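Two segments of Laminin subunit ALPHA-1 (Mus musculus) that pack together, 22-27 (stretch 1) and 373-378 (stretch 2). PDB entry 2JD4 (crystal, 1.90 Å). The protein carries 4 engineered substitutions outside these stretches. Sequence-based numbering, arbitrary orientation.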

# COMPACT_ATOMS: atom_id res chain seq x y z
N HIS A 22 -8.93 -12.92 -2.36
CA HIS A 22 -8.13 -12.08 -3.24
C HIS A 22 -7.53 -10.87 -2.51
O HIS A 22 -8.19 -10.26 -1.67
CB HIS A 22 -8.99 -11.60 -4.42
CG HIS A 22 -9.54 -12.72 -5.26
ND1 HIS A 22 -8.85 -13.26 -6.33
CD2 HIS A 22 -10.69 -13.41 -5.17
CE1 HIS A 22 -9.57 -14.23 -6.86
NE2 HIS A 22 -10.69 -14.35 -6.18
N GLN A 23 -6.29 -10.54 -2.84
CA GLN A 23 -5.62 -9.40 -2.25
C GLN A 23 -5.68 -8.24 -3.25
O GLN A 23 -5.29 -8.41 -4.40
CB GLN A 23 -4.14 -9.71 -1.95
CG GLN A 23 -3.37 -8.53 -1.33
CD GLN A 23 -3.65 -8.35 0.15
OE1 GLN A 23 -3.28 -7.34 0.74
NE2 GLN A 23 -4.29 -9.35 0.77
N PHE A 24 -6.16 -7.09 -2.80
CA PHE A 24 -6.24 -5.92 -3.66
C PHE A 24 -5.26 -4.85 -3.16
O PHE A 24 -4.52 -5.07 -2.21
CB PHE A 24 -7.67 -5.37 -3.67
CG PHE A 24 -8.69 -6.34 -4.19
CD1 PHE A 24 -9.30 -7.25 -3.33
CD2 PHE A 24 -9.01 -6.37 -5.55
CE1 PHE A 24 -10.23 -8.19 -3.82
CE2 PHE A 24 -9.93 -7.30 -6.05
CZ PHE A 24 -10.54 -8.21 -5.18
N GLY A 25 -5.25 -3.70 -3.82
CA GLY A 25 -4.35 -2.63 -3.41
C GLY A 25 -2.90 -2.77 -3.86
O GLY A 25 -2.07 -1.95 -3.48
N LEU A 26 -2.58 -3.79 -4.65
CA LEU A 26 -1.20 -3.96 -5.12
C LEU A 26 -0.86 -2.79 -6.06
O LEU A 26 0.29 -2.33 -6.11
CB LEU A 26 -1.03 -5.30 -5.84
CG LEU A 26 -1.17 -6.51 -4.92
CD1 LEU A 26 -1.28 -7.76 -5.77
CD2 LEU A 26 0.03 -6.60 -3.97
N SER A 27 -1.85 -2.32 -6.80
CA SER A 27 -1.69 -1.16 -7.67
C SER A 27 -2.91 -0.30 -7.32
O SER A 27 -3.83 -0.77 -6.66
CB SER A 27 -1.72 -1.54 -9.15
OG SER A 27 -3.05 -1.65 -9.62
N VAL A 373 7.75 -6.74 -6.30
CA VAL A 373 7.37 -6.00 -5.09
C VAL A 373 5.85 -6.08 -4.97
O VAL A 373 5.14 -5.97 -5.97
CB VAL A 373 7.79 -4.51 -5.19
CG1 VAL A 373 7.34 -3.76 -3.94
CG2 VAL A 373 9.30 -4.42 -5.36
N PHE A 374 5.35 -6.25 -3.75
CA PHE A 374 3.92 -6.40 -3.51
C PHE A 374 3.43 -5.43 -2.43
O PHE A 374 3.27 -5.78 -1.27
CB PHE A 374 3.65 -7.86 -3.12
CG PHE A 374 4.28 -8.86 -4.07
CD1 PHE A 374 5.63 -9.18 -3.97
CD2 PHE A 374 3.54 -9.42 -5.09
CE1 PHE A 374 6.23 -10.05 -4.88
CE2 PHE A 374 4.13 -10.29 -6.01
CZ PHE A 374 5.48 -10.61 -5.90
N PRO A 375 3.17 -4.17 -2.82
CA PRO A 375 2.72 -3.14 -1.89
C PRO A 375 1.57 -3.49 -0.96
O PRO A 375 0.53 -3.97 -1.39
CB PRO A 375 2.39 -1.95 -2.80
CG PRO A 375 2.17 -2.55 -4.12
CD PRO A 375 3.16 -3.67 -4.21
N HIS A 376 1.82 -3.27 0.33
CA HIS A 376 0.85 -3.49 1.40
C HIS A 376 0.60 -4.95 1.78
O HIS A 376 -0.15 -5.22 2.71
CB HIS A 376 -0.48 -2.80 1.04
CG HIS A 376 -0.33 -1.33 0.76
ND1 HIS A 376 0.10 -0.43 1.71
CD2 HIS A 376 -0.55 -0.61 -0.36
CE1 HIS A 376 0.15 0.78 1.18
NE2 HIS A 376 -0.24 0.70 -0.08
N SER A 377 1.24 -5.88 1.07
CA SER A 377 1.09 -7.30 1.38
C SER A 377 2.43 -7.85 1.87
O SER A 377 3.37 -7.96 1.09
CB SER A 377 0.61 -8.06 0.13
OG SER A 377 0.38 -9.43 0.43
N CYS A 378 2.51 -8.16 3.16
CA CYS A 378 3.73 -8.70 3.79
C CYS A 378 3.34 -9.96 4.58
O CYS A 378 2.44 -9.92 5.42
CB CYS A 378 4.36 -7.65 4.71
SG CYS A 378 5.79 -8.23 5.68

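The two stretches lie far apart in sequence but meet in the folded chain, burying 276 Å² between them. No hydrogen bond crosses the interface, so the contact rests on packing. Stretch 2 leaves its strand at Phe 374 and enters a type II beta turn that runs to Ser 377. The turn is closed by a backbone hydrogen bond from Ser 377 N to Phe 374 O, 3.1 Å long. Stretch 1 packs against this turn.

His 22 opens stretch 1 in a strand and does not reach the turn. Gln 23 is the first residue to make contact. Its CA-to-CB bond points toward stretch 2, and Gln 23 OE1 lies 4.0 Å from Ser 377 CB. This is van der Waals contact between a polar group and a methylene. The CA-to-CB bond of Phe 24 points away, and its side chain makes no contact.

Gly 25 follows with phi/psi of 79/4. At these angles a CB would be jammed against the carbonyl oxygen of Phe 24, so the backbone itself calls for glycine. Gly 25 O approaches the edge of the His 376 ring, near the ring plane, at 3.7 Å from His 376 CD2. The ring's NE2 is hydrogen-bonded elsewhere in the structure.

Leu 26 has the largest covered area, 82 Å². Leu 26 CA is 5.1 Å from Pro 375 CA, the closest approach of the two backbones by CA. The CA-to-CB bond points sideways, but the end of the side chain comes nearer. With chi1 m and chi2 t, Leu 26 CD2 sits 3.9 Å from Phe 374 CB and 4.3 Å from Pro 375 CD. These are apolar contacts that keep hydrocarbon surface from water. The same methyl, Leu 26 CD2, lies 4.4 Å from Ser 377 CB. The CA-to-CB bond of Ser 27 points away, and the residue makes no contact.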